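Local coordinates for acyl-CoA synthetase (AMP-forming)/AMP-acid ligase II-like protein (Dyadobacter fermentans, PDB 4GS5) that probably activates a carboxylic acid, perhaps a medium-chain fatty acid, with ATP as an acyl-adenylate and passes the acyl group to coenzyme A, at residues 274-279 with 309-314; 333-336 with 342-345; 267-272 with 280-285. All coordinates share one frame; numbering follows the deposited sequence.

Contact 1 of 3, residues 274-279 with 309-314; sequences HHLNIG and TERLTA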
ATOM      1  N   HIS A 274       5.717 -28.484  16.656  1.00 54.31           N
ATOM      2  CA  HIS A 274       7.105 -28.421  17.120  1.00 61.10           C
ATOM      3  C   HIS A 274       7.200 -28.916  18.559  1.00 62.01           C
ATOM      4  O   HIS A 274       8.069 -29.725  18.897  1.00 62.65           O
ATOM      5  CB  HIS A 274       7.650 -26.990  17.015  1.00 64.52           C
ATOM      6  CG  HIS A 274       8.890 -26.751  17.823  1.00 69.08           C
ATOM      7  ND1 HIS A 274       8.855 -26.320  19.133  1.00 70.76           N
ATOM      8  CD2 HIS A 274      10.199 -26.881  17.505  1.00 70.81           C
ATOM      9  CE1 HIS A 274      10.090 -26.196  19.587  1.00 73.00           C
ATOM     10  NE2 HIS A 274      10.925 -26.529  18.620  1.00 73.00           N
ATOM     11  N   HIS A 275       6.286 -28.432  19.395  1.00 63.02           N
ATOM     12  CA  HIS A 275       6.261 -28.783  20.811  1.00 66.93           C
ATOM     13  C   HIS A 275       6.041 -30.277  21.043  1.00 61.78           C
ATOM     14  O   HIS A 275       6.492 -30.824  22.051  1.00 61.36           O
ATOM     15  CB  HIS A 275       5.185 -27.977  21.544  1.00 71.62           C
ATOM     16  CG  HIS A 275       5.066 -28.312  23.000  1.00 79.85           C
ATOM     17  ND1 HIS A 275       4.001 -29.015  23.518  1.00 80.67           N
ATOM     18  CD2 HIS A 275       5.885 -28.042  24.045  1.00 84.66           C
ATOM     19  CE1 HIS A 275       4.166 -29.165  24.820  1.00 83.97           C
ATOM     20  NE2 HIS A 275       5.301 -28.583  25.165  1.00 86.08           N
ATOM     21  N   LEU A 276       5.340 -30.926  20.115  1.00 57.51           N
ATOM     22  CA  LEU A 276       5.088 -32.364  20.209  1.00 61.64           C
ATOM     23  C   LEU A 276       6.026 -33.183  19.323  1.00 62.46           C
ATOM     24  O   LEU A 276       5.897 -34.407  19.236  1.00 63.45           O
ATOM     25  CB  LEU A 276       3.628 -32.689  19.867  1.00 63.05           C
ATOM     26  CG  LEU A 276       2.614 -32.659  21.014  1.00 66.83           C
ATOM     27  CD1 LEU A 276       2.646 -31.324  21.744  1.00 68.99           C
ATOM     28  CD2 LEU A 276       1.214 -32.955  20.496  1.00 65.09           C
ATOM     29  N   ASN A 277       6.964 -32.508  18.666  1.00 61.91           N
ATOM     30  CA  ASN A 277       7.909 -33.176  17.774  1.00 66.35           C
ATOM     31  C   ASN A 277       7.221 -33.998  16.674  1.00 62.71           C
ATOM     32  O   ASN A 277       7.576 -35.149  16.420  1.00 64.33           O
ATOM     33  CB  ASN A 277       8.887 -34.042  18.576  1.00 77.86           C
ATOM     34  CG  ASN A 277       9.929 -34.713  17.698  1.00 89.35           C
ATOM     35  OD1 ASN A 277       9.921 -35.935  17.528  1.00 95.72           O
ATOM     36  ND2 ASN A 277      10.825 -33.914  17.124  1.00 91.30           N
ATOM     37  N   ILE A 278       6.228 -33.394  16.029  1.00 54.50           N
ATOM     38  CA  ILE A 278       5.563 -34.011  14.895  1.00 48.67           C
ATOM     39  C   ILE A 278       6.184 -33.473  13.617  1.00 49.79           C
ATOM     40  O   ILE A 278       6.116 -32.273  13.344  1.00 46.70           O
ATOM     41  CB  ILE A 278       4.066 -33.694  14.902  1.00 49.92           C
ATOM     42  CG1 ILE A 278       3.443 -34.139  16.227  1.00 53.94           C
ATOM     43  CG2 ILE A 278       3.371 -34.371  13.736  1.00 47.10           C
ATOM     44  CD1 ILE A 278       1.950 -33.897  16.317  1.00 51.69           C
ATOM     45  N   GLY A 279       6.800 -34.359  12.843  1.00 52.78           N
ATOM     46  CA  GLY A 279       7.503 -33.962  11.638  1.00 54.20           C
ATOM     47  C   GLY A 279       6.612 -33.949  10.411  1.00 52.90           C
ATOM     48  O   GLY A 279       7.011 -33.451   9.360  1.00 52.79           O
ATOM     49  N   THR A 309      -2.419 -38.343  17.800  1.00 55.96           N
ATOM     50  CA  THR A 309      -3.493 -37.531  17.245  1.00 56.58           C
ATOM     51  C   THR A 309      -4.338 -36.906  18.361  1.00 57.41           C
ATOM     52  O   THR A 309      -4.734 -35.741  18.272  1.00 56.30           O
ATOM     53  CB  THR A 309      -4.384 -38.349  16.296  1.00 54.98           C
ATOM     54  OG1 THR A 309      -3.576 -38.890  15.243  1.00 56.44           O
ATOM     55  CG2 THR A 309      -5.462 -37.468  15.688  1.00 49.64           C
ATOM     56  N   GLU A 310      -4.596 -37.684  19.408  1.00 57.55           N
ATOM     57  CA  GLU A 310      -5.317 -37.206  20.587  1.00 57.76           C
ATOM     58  C   GLU A 310      -4.556 -36.114  21.343  1.00 55.49           C
ATOM     59  O   GLU A 310      -5.145 -35.097  21.729  1.00 53.59           O
ATOM     60  CB  GLU A 310      -5.642 -38.366  21.530  1.00 61.86           C
ATOM     61  CG  GLU A 310      -6.955 -39.061  21.218  1.00 66.85           C
ATOM     62  CD  GLU A 310      -7.186 -40.313  22.064  1.00 75.01           C
ATOM     63  OE1 GLU A 310      -6.431 -40.543  23.039  1.00 76.23           O
ATOM     64  OE2 GLU A 310      -8.126 -41.071  21.745  1.00 78.99           O
ATOM     65  N   ARG A 311      -3.258 -36.322  21.564  1.00 52.79           N
ATOM     66  CA  ARG A 311      -2.420 -35.283  22.157  1.00 51.34           C
ATOM     67  C   ARG A 311      -2.495 -34.017  21.309  1.00 48.21           C
ATOM     68  O   ARG A 311      -2.644 -32.911  21.825  1.00 42.83           O
ATOM     69  CB  ARG A 311      -0.958 -35.728  22.265  1.00 55.28           C
ATOM     70  CG  ARG A 311      -0.632 -36.582  23.480  1.00 66.68           C
ATOM     71  CD  ARG A 311       0.858 -36.518  23.817  1.00 73.01           C
ATOM     72  NE  ARG A 311       1.222 -35.229  24.405  1.00 77.19           N
ATOM     73  CZ  ARG A 311       2.430 -34.924  24.872  1.00 81.85           C
ATOM     74  NH1 ARG A 311       3.410 -35.818  24.818  1.00 84.57           N
ATOM     75  NH2 ARG A 311       2.660 -33.723  25.393  1.00 82.90           N
ATOM     76  N   LEU A 312      -2.385 -34.191  19.998  1.00 48.36           N
ATOM     77  CA  LEU A 312      -2.347 -33.057  19.090  1.00 46.78           C
ATOM     78  C   LEU A 312      -3.638 -32.267  19.201  1.00 44.95           C
ATOM     79  O   LEU A 312      -3.627 -31.048  19.401  1.00 42.77           O
ATOM     80  CB  LEU A 312      -2.159 -33.532  17.656  1.00 43.57           C
ATOM     81  CG  LEU A 312      -2.356 -32.401  16.655  1.00 44.22           C
ATOM     82  CD1 LEU A 312      -1.248 -31.357  16.813  1.00 42.58           C
ATOM     83  CD2 LEU A 312      -2.408 -32.963  15.246  1.00 48.55           C
ATOM     84  N   THR A 313      -4.746 -32.979  19.055  1.00 46.09           N
ATOM     85  CA  THR A 313      -6.067 -32.378  19.121  1.00 47.28           C
ATOM     86  C   THR A 313      -6.248 -31.566  20.403  1.00 49.55           C
ATOM     87  O   THR A 313      -6.697 -30.415  20.361  1.00 44.52           O
ATOM     88  CB  THR A 313      -7.160 -33.455  19.024  1.00 51.42           C
ATOM     89  OG1 THR A 313      -7.137 -34.035  17.712  1.00 55.26           O
ATOM     90  CG2 THR A 313      -8.539 -32.861  19.296  1.00 48.36           C
ATOM     91  N   ALA A 314      -5.886 -32.164  21.536  1.00 49.53           N
ATOM     92  CA  ALA A 314      -6.051 -31.511  22.833  1.00 52.54           C
ATOM     93  C   ALA A 314      -5.164 -30.275  22.991  1.00 51.79           C
ATOM     94  O   ALA A 314      -5.617 -29.232  23.469  1.00 54.18           O
ATOM     95  CB  ALA A 314      -5.807 -32.507  23.978  1.00 54.12           C
TER
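Leu276 and Ile278 pack against Arg311 and Leu312, joining the C-terminal end of helix 262-276 to helix 306-319 in the small C-terminal domain of this AMP-binding enzyme. A Schellman motif lies between the first two: Asn277 has positive phi (56°), its N bonds back to His274 O at 3.0 Å, and the chain turns so that Leu276 and Ile278 both send CB toward the second helix.

Along 309-314, Arg311 is the first to touch, and Leu276 CD2 lies 3.9 Å from Arg311 CB. Farther out, the arginine chain bends at chi3 (73°) and comes back over the leucine, with Leu276 CG lying over one face of the guanidinium. That group ends near the His275 imidazole, but NH2 of Arg311 and ND1 of His275 are 5.2 Å apart, too far for a direct bond. Leu312 comes next, its CA 7.6 Å from Leu276 CA, the nearest approach of the two backbones by this measure. The same CD2 of Leu276 presses on the helix backbone, 3.8 Å from Leu312 CA, so this one methyl serves both residues of the second helix. No hydrogen bond crosses between the segments. The side chain of Leu312 itself turns to Ile278, and Met304 and Phe273 also touch both of these residues. With CG anti to the backbone N (chi1 170°), CD1 of Leu312 meets CD1 of Ile278 at 4.1 Å, the two side chains crossing at about a right angle.

Contact 2 of 3, residues 333-336 with 342-345; sequences KAFA and KIDK. With EDO (1,2-ethanediol), chain R.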
ATOM      1  N   LYS A 333      -2.328 -39.432   2.324  1.00 62.13           N
ATOM      2  CA  LYS A 333      -1.170 -40.294   2.120  1.00 63.45           C
ATOM      3  C   LYS A 333       0.018 -39.496   1.591  1.00 63.62           C
ATOM      4  O   LYS A 333       1.144 -39.651   2.070  1.00 65.22           O
ATOM      5  CB  LYS A 333      -1.513 -41.450   1.177  1.00 69.16           C
ATOM      6  N   ALA A 334      -0.240 -38.635   0.609  1.00 59.31           N
ATOM      7  CA  ALA A 334       0.790 -37.757   0.065  1.00 54.01           C
ATOM      8  C   ALA A 334       0.179 -36.442  -0.413  1.00 50.23           C
ATOM      9  O   ALA A 334      -0.882 -36.431  -1.051  1.00 49.60           O
ATOM     10  CB  ALA A 334       1.552 -38.443  -1.076  1.00 59.52           C
ATOM     11  N   PHE A 335       0.832 -35.334  -0.071  1.00 45.20           N
ATOM     12  CA  PHE A 335       0.378 -34.028  -0.531  1.00 44.99           C
ATOM     13  C   PHE A 335       0.691 -33.887  -2.012  1.00 47.60           C
ATOM     14  O   PHE A 335       1.761 -34.274  -2.454  1.00 46.69           O
ATOM     15  CB  PHE A 335       1.062 -32.898   0.235  1.00 40.59           C
ATOM     16  CG  PHE A 335       0.537 -32.699   1.630  1.00 43.23           C
ATOM     17  CD1 PHE A 335      -0.571 -33.411   2.087  1.00 43.22           C
ATOM     18  CD2 PHE A 335       1.142 -31.780   2.481  1.00 42.21           C
ATOM     19  CE1 PHE A 335      -1.057 -33.220   3.380  1.00 40.14           C
ATOM     20  CE2 PHE A 335       0.664 -31.581   3.771  1.00 41.77           C
ATOM     21  CZ  PHE A 335      -0.438 -32.305   4.222  1.00 40.25           C
ATOM     22  N   ALA A 336      -0.250 -33.330  -2.766  1.00 54.35           N
ATOM     23  CA  ALA A 336      -0.019 -32.995  -4.164  1.00 56.51           C
ATOM     24  C   ALA A 336       0.964 -31.846  -4.250  1.00 54.71           C
ATOM     25  O   ALA A 336       0.929 -30.922  -3.434  1.00 51.21           O
ATOM     26  CB  ALA A 336      -1.321 -32.621  -4.846  1.00 59.39           C
ATOM     27  N   LYS A 342       5.905 -27.069  -4.567  1.00 50.65           N
ATOM     28  CA  LYS A 342       5.111 -26.483  -3.508  1.00 48.53           C
ATOM     29  C   LYS A 342       3.845 -27.315  -3.329  1.00 45.81           C
ATOM     30  O   LYS A 342       3.333 -27.903  -4.290  1.00 48.82           O
ATOM     31  CB  LYS A 342       4.782 -25.030  -3.857  1.00 48.25           C
ATOM     32  CG  LYS A 342       6.025 -24.222  -4.217  1.00 50.74           C
ATOM     33  CD  LYS A 342       5.681 -22.820  -4.664  1.00 50.02           C
ATOM     34  CE  LYS A 342       6.946 -22.058  -5.078  1.00 51.25           C
ATOM     35  NZ  LYS A 342       6.618 -20.653  -5.483  1.00 51.84           N
ATOM     36  N   ILE A 343       3.358 -27.393  -2.098  1.00 45.43           N
ATOM     37  CA  ILE A 343       2.103 -28.080  -1.838  1.00 42.54           C
ATOM     38  C   ILE A 343       1.007 -27.438  -2.677  1.00 40.90           C
ATOM     39  O   ILE A 343       0.760 -26.239  -2.573  1.00 41.63           O
ATOM     40  CB  ILE A 343       1.712 -27.996  -0.344  1.00 44.99           C
ATOM     41  CG1 ILE A 343       2.776 -28.674   0.519  1.00 49.26           C
ATOM     42  CG2 ILE A 343       0.341 -28.647  -0.093  1.00 40.79           C
ATOM     43  CD1 ILE A 343       2.678 -28.324   1.988  1.00 47.23           C
ATOM     44  N   ASP A 344       0.363 -28.226  -3.528  1.00 44.47           N
ATOM     45  CA  ASP A 344      -0.868 -27.767  -4.145  1.00 48.82           C
ATOM     46  C   ASP A 344      -1.972 -28.080  -3.148  1.00 47.49           C
ATOM     47  O   ASP A 344      -2.472 -29.207  -3.105  1.00 51.43           O
ATOM     48  CB  ASP A 344      -1.126 -28.499  -5.456  1.00 53.91           C
ATOM     49  CG  ASP A 344      -2.254 -27.871  -6.266  1.00 57.24           C
ATOM     50  OD1 ASP A 344      -3.189 -27.296  -5.666  1.00 54.61           O
ATOM     51  OD2 ASP A 344      -2.210 -27.963  -7.508  1.00 57.39           O
ATOM     52  N   LYS A 345      -2.339 -27.094  -2.335  1.00 47.03           N
ATOM     53  CA  LYS A 345      -3.318 -27.319  -1.274  1.00 45.89           C
ATOM     54  C   LYS A 345      -4.698 -27.631  -1.826  1.00 46.42           C
ATOM     55  O   LYS A 345      -5.346 -28.582  -1.388  1.00 42.56           O
ATOM     56  CB  LYS A 345      -3.368 -26.128  -0.323  1.00 42.79           C
ATOM     57  CG  LYS A 345      -2.046 -25.908   0.393  1.00 44.18           C
ATOM     58  CD  LYS A 345      -2.085 -24.688   1.289  1.00 42.60           C
ATOM     59  CE  LYS A 345      -0.690 -24.381   1.834  1.00 41.62           C
ATOM     60  NZ  LYS A 345      -0.669 -23.105   2.587  1.00 37.03           N
TER
HETATM   61  C1  EDO R 417      -6.095 -38.633  -0.232  1.00 59.30           C
HETATM   62  O1  EDO R 417      -6.099 -38.037  -1.532  1.00 62.18           O
HETATM   63  C2  EDO R 417      -4.695 -39.146   0.049  1.00 58.58           C
HETATM   64  O2  EDO R 417      -4.735 -39.970   1.219  1.00 62.21           O
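Ala336 and Phe335 meet Ile343 and Asp344 where the loop that leaves strand 329-332 folds back on itself just ahead of helix 345-351. In sequence this loop resembles the conserved lysine-containing motif near the C-terminus of AMP-forming ligases. At the start of the first segment, Lys333 N gives a nearly straight bond (2.7 Å, 170°) to O2 of a 1,2-ethanediol, probably from the crystallisation liquor; the lysine side chain is modelled only to CB.

Phe335 is the buried member. Its N bonds to Glu301 OE2, and its ring stands edge-to-face with Phe283 of strand 282-289. Against the second segment, CD2 of Phe335 lies 3.8 Å from CD1 of Ile343, the closest approach of these two side chains. CG1 of the isoleucine follows at 4.0 Å from the same CD2, so CD1 and CG1 of Ile343 meet the ring obliquely at that one atom, while its other branch, CG2, packs on Phe283.

Ala336 makes the polar link. Its O accepts Asp344 N at 2.8 Å, with the donor above the carbonyl plane by 40°. The same O receives a CA-H contact from Ile343 CA at 3.5 Å. CB of Ala336 and CB of Asp344 stand 4.2 Å apart, and beyond that point the aspartate turns away, CG anti to its own N (chi1 -169°). There Asp344 is the N-cap of helix 345-351, with OD1 accepting Ala347 N. Thr348 OG1 ties the two arms of the loop a second time, bonded to both Ala336 N and Asp344 O. The positive helix end would probably stabilise the ionised carboxylate, while the Asp344 N to Ala336 O bond ties the start of the helix to the loop arm.

Contact 3 of 3, residues 267-272 with 280-285; sequences QRIAAV and NAFFCW. With EDO (1,2-ethanediol), chain P.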
ATOM      1  N   GLN A 267       0.595 -20.812  11.769  1.00 35.46           N
ATOM      2  CA  GLN A 267       1.748 -20.519  12.628  1.00 38.11           C
ATOM      3  C   GLN A 267       1.468 -20.959  14.057  1.00 35.35           C
ATOM      4  O   GLN A 267       2.341 -21.491  14.730  1.00 37.40           O
ATOM      5  CB  GLN A 267       2.122 -19.024  12.614  1.00 40.37           C
ATOM      6  CG  GLN A 267       2.478 -18.459  11.234  1.00 49.67           C
ATOM      7  CD  GLN A 267       2.846 -16.973  11.275  1.00 60.02           C
ATOM      8  OE1 GLN A 267       2.763 -16.326  12.323  1.00 60.75           O
ATOM      9  NE2 GLN A 267       3.257 -16.432  10.127  1.00 63.41           N
ATOM     10  N   ARG A 268       0.245 -20.727  14.516  1.00 37.07           N
ATOM     11  CA  ARG A 268      -0.179 -21.164  15.849  1.00 40.20           C
ATOM     12  C   ARG A 268      -0.182 -22.684  16.023  1.00 44.87           C
ATOM     13  O   ARG A 268       0.242 -23.202  17.057  1.00 49.03           O
ATOM     14  CB  ARG A 268      -1.554 -20.583  16.192  1.00 40.75           C
ATOM     15  CG  ARG A 268      -1.476 -19.122  16.576  1.00 50.89           C
ATOM     16  CD  ARG A 268      -2.836 -18.450  16.672  1.00 58.43           C
ATOM     17  NE  ARG A 268      -2.686 -16.998  16.749  1.00 60.00           N
ATOM     18  CZ  ARG A 268      -2.369 -16.340  17.859  1.00 62.72           C
ATOM     19  NH1 ARG A 268      -2.175 -17.004  18.992  1.00 64.84           N
ATOM     20  NH2 ARG A 268      -2.243 -15.017  17.836  1.00 61.96           N
ATOM     21  N   ILE A 269      -0.664 -23.399  15.013  1.00 39.42           N
ATOM     22  CA  ILE A 269      -0.609 -24.854  15.037  1.00 39.12           C
ATOM     23  C   ILE A 269       0.826 -25.387  14.907  1.00 39.56           C
ATOM     24  O   ILE A 269       1.173 -26.411  15.495  1.00 41.74           O
ATOM     25  CB  ILE A 269      -1.492 -25.441  13.936  1.00 39.74           C
ATOM     26  CG1 ILE A 269      -2.956 -25.305  14.354  1.00 44.52           C
ATOM     27  CG2 ILE A 269      -1.135 -26.892  13.678  1.00 38.54           C
ATOM     28  CD1 ILE A 269      -3.926 -25.459  13.226  1.00 49.51           C
ATOM     29  N   ALA A 270       1.656 -24.682  14.142  1.00 37.38           N
ATOM     30  CA  ALA A 270       3.053 -25.079  13.981  1.00 39.62           C
ATOM     31  C   ALA A 270       3.769 -25.156  15.325  1.00 44.58           C
ATOM     32  O   ALA A 270       4.535 -26.087  15.568  1.00 51.91           O
ATOM     33  CB  ALA A 270       3.783 -24.122  13.044  1.00 40.24           C
ATOM     34  N   ALA A 271       3.535 -24.175  16.194  1.00 44.92           N
ATOM     35  CA  ALA A 271       4.142 -24.193  17.527  1.00 47.43           C
ATOM     36  C   ALA A 271       3.711 -25.441  18.305  1.00 47.60           C
ATOM     37  O   ALA A 271       4.475 -25.977  19.106  1.00 48.04           O
ATOM     38  CB  ALA A 271       3.801 -22.925  18.305  1.00 46.76           C
ATOM     39  N   VAL A 272       2.487 -25.905  18.058  1.00 46.70           N
ATOM     40  CA  VAL A 272       2.010 -27.128  18.688  1.00 44.92           C
ATOM     41  C   VAL A 272       2.746 -28.352  18.140  1.00 45.72           C
ATOM     42  O   VAL A 272       3.237 -29.172  18.908  1.00 47.51           O
ATOM     43  CB  VAL A 272       0.497 -27.309  18.511  1.00 44.63           C
ATOM     44  CG1 VAL A 272       0.076 -28.725  18.908  1.00 42.23           C
ATOM     45  CG2 VAL A 272      -0.254 -26.259  19.320  1.00 46.32           C
ATOM     46  N   ASN A 280       5.410 -34.505  10.542  1.00 46.70           N
ATOM     47  CA  ASN A 280       4.460 -34.536   9.438  1.00 42.32           C
ATOM     48  C   ASN A 280       4.166 -33.138   8.924  1.00 41.64           C
ATOM     49  O   ASN A 280       3.959 -32.202   9.708  1.00 45.67           O
ATOM     50  CB  ASN A 280       3.143 -35.173   9.877  1.00 41.05           C
ATOM     51  CG  ASN A 280       3.335 -36.513  10.543  1.00 49.22           C
ATOM     52  OD1 ASN A 280       3.947 -36.608  11.608  1.00 54.45           O
ATOM     53  ND2 ASN A 280       2.794 -37.557   9.930  1.00 45.66           N
ATOM     54  N   ALA A 281       4.135 -32.985   7.608  1.00 37.33           N
ATOM     55  CA  ALA A 281       3.754 -31.699   7.042  1.00 41.48           C
ATOM     56  C   ALA A 281       2.259 -31.515   7.291  1.00 38.55           C
ATOM     57  O   ALA A 281       1.541 -32.489   7.522  1.00 35.79           O
ATOM     58  CB  ALA A 281       4.075 -31.650   5.555  1.00 46.53           C
ATOM     59  N   PHE A 282       1.791 -30.272   7.258  1.00 31.54           N
ATOM     60  CA  PHE A 282       0.377 -30.013   7.459  1.00 33.48           C
ATOM     61  C   PHE A 282       0.033 -28.653   6.869  1.00 32.44           C
ATOM     62  O   PHE A 282       0.911 -27.828   6.614  1.00 28.95           O
ATOM     63  CB  PHE A 282       0.053 -29.990   8.956  1.00 32.87           C
ATOM     64  CG  PHE A 282       0.547 -28.741   9.644  1.00 36.87           C
ATOM     65  CD1 PHE A 282      -0.286 -27.641   9.801  1.00 37.88           C
ATOM     66  CD2 PHE A 282       1.865 -28.648  10.080  1.00 43.71           C
ATOM     67  CE1 PHE A 282       0.175 -26.471  10.411  1.00 36.12           C
ATOM     68  CE2 PHE A 282       2.335 -27.478  10.684  1.00 45.69           C
ATOM     69  CZ  PHE A 282       1.481 -26.392  10.852  1.00 39.43           C
ATOM     70  N   PHE A 283      -1.255 -28.417   6.662  1.00 30.19           N
ATOM     71  CA  PHE A 283      -1.723 -27.070   6.368  1.00 32.49           C
ATOM     72  C   PHE A 283      -3.176 -26.945   6.784  1.00 33.30           C
ATOM     73  O   PHE A 283      -3.968 -27.890   6.653  1.00 31.25           O
ATOM     74  CB  PHE A 283      -1.524 -26.691   4.881  1.00 31.08           C
ATOM     75  CG  PHE A 283      -2.250 -27.593   3.909  1.00 33.04           C
ATOM     76  CD1 PHE A 283      -3.548 -27.296   3.496  1.00 29.40           C
ATOM     77  CD2 PHE A 283      -1.638 -28.734   3.412  1.00 31.26           C
ATOM     78  CE1 PHE A 283      -4.216 -28.112   2.606  1.00 27.84           C
ATOM     79  CE2 PHE A 283      -2.308 -29.572   2.520  1.00 33.33           C
ATOM     80  CZ  PHE A 283      -3.594 -29.255   2.106  1.00 28.25           C
ATOM     81  N   CYS A 284      -3.513 -25.786   7.329  1.00 32.25           N
ATOM     82  CA  CYS A 284      -4.904 -25.469   7.581  1.00 33.05           C
ATOM     83  C   CYS A 284      -5.587 -25.174   6.260  1.00 29.95           C
ATOM     84  O   CYS A 284      -4.972 -24.650   5.331  1.00 23.92           O
ATOM     85  CB  CYS A 284      -5.017 -24.273   8.521  1.00 35.81           C
ATOM     86  SG  CYS A 284      -4.672 -24.735  10.216  1.00 42.91           S
ATOM     87  N   TRP A 285      -6.863 -25.522   6.186  1.00 26.45           N
ATOM     88  CA  TRP A 285      -7.646 -25.263   4.995  1.00 29.52           C
ATOM     89  C   TRP A 285      -9.095 -25.073   5.426  1.00 28.98           C
ATOM     90  O   TRP A 285      -9.369 -24.810   6.599  1.00 26.98           O
ATOM     91  CB  TRP A 285      -7.512 -26.429   4.015  1.00 28.73           C
ATOM     92  CG  TRP A 285      -7.819 -26.079   2.590  1.00 36.35           C
ATOM     93  CD1 TRP A 285      -8.786 -26.639   1.793  1.00 37.36           C
ATOM     94  CD2 TRP A 285      -7.151 -25.102   1.783  1.00 32.68           C
ATOM     95  NE1 TRP A 285      -8.759 -26.064   0.548  1.00 37.23           N
ATOM     96  CE2 TRP A 285      -7.763 -25.120   0.512  1.00 36.66           C
ATOM     97  CE3 TRP A 285      -6.084 -24.229   2.004  1.00 33.07           C
ATOM     98  CZ2 TRP A 285      -7.346 -24.288  -0.535  1.00 41.10           C
ATOM     99  CZ3 TRP A 285      -5.673 -23.396   0.962  1.00 36.79           C
ATOM    100  CH2 TRP A 285      -6.304 -23.433  -0.289  1.00 38.28           C
TER
HETATM  101  C1  EDO P 415       4.823 -27.250   6.066  1.00 52.27           C
HETATM  102  O1  EDO P 415       4.110 -28.049   7.028  1.00 56.57           O
HETATM  103  C2  EDO P 415       5.374 -28.123   4.947  1.00 42.01           C
HETATM  104  O2  EDO P 415       6.361 -28.969   5.526  1.00 45.09           O
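Phe282 reaches from strand 282-289 to Ile269 and Ala270 on the preceding helix, whose segment axis passes 9.2 Å from that of the strand at 145°. Its CB points toward the helix, and chi1 of 74° places CG between the backbone N and the carbonyl carbon. From there CD1 comes within 4.0 Å of Ile269 CG2, and CE1 lies closer to that methyl, at 3.5 Å. On the other branch CD2 is beside O1 of a 1,2-ethanediol, 3.8 Å away; this hydroxyl also bridges N and O of Phe282 by hydrogen bonds. CE2 approaches Ala270 CA. At the tip, CZ sits 3.7 Å from Ala270 N, while Ala270 CB meets the ring at its edge, in plane, 3.9 Å from CZ. Phe273 stacks with the ring and Leu298 of the neighbouring strand touches it. With an alanine in place of Phe282, Ile269 CG2 and Ala270 CB would be likely to lose their aromatic partner and a gap to open beside the helix. Two residues along, Cys284 faces the helix too; its SG is modelled against Ile269 CD1 at a distance too short to be trusted in detail, and its N is held by Asp266 OD1. Apolar residues of one strand face set against one helix face are characteristic of alpha/beta layer packing, here in the small C-terminal domain of an ATP-dependent AMP-binding enzyme.

In the fold
All three contacts lie in the small C-terminal domain. Contacts 1 and 3 share helix 262-276, their centres are 10 Å apart, and they meet where Leu312 CD1 packs on Val272 CG1 at 3.6 Å. Both are partly buried and apolar, with no hydrogen bond between their segments; contact 1 sets the end of helix 262-276 and the turn after it on helix 306-319, contact 3 helix on strand. Contact 2 is a surface contact between loop arms and adds a main-chain hydrogen bond to its apolar pair. It joins contact 3 through Phe283, which faces away from helix 262-276 and receives Phe335, Ile343 and Lys345. The strand thus separates two packing layers.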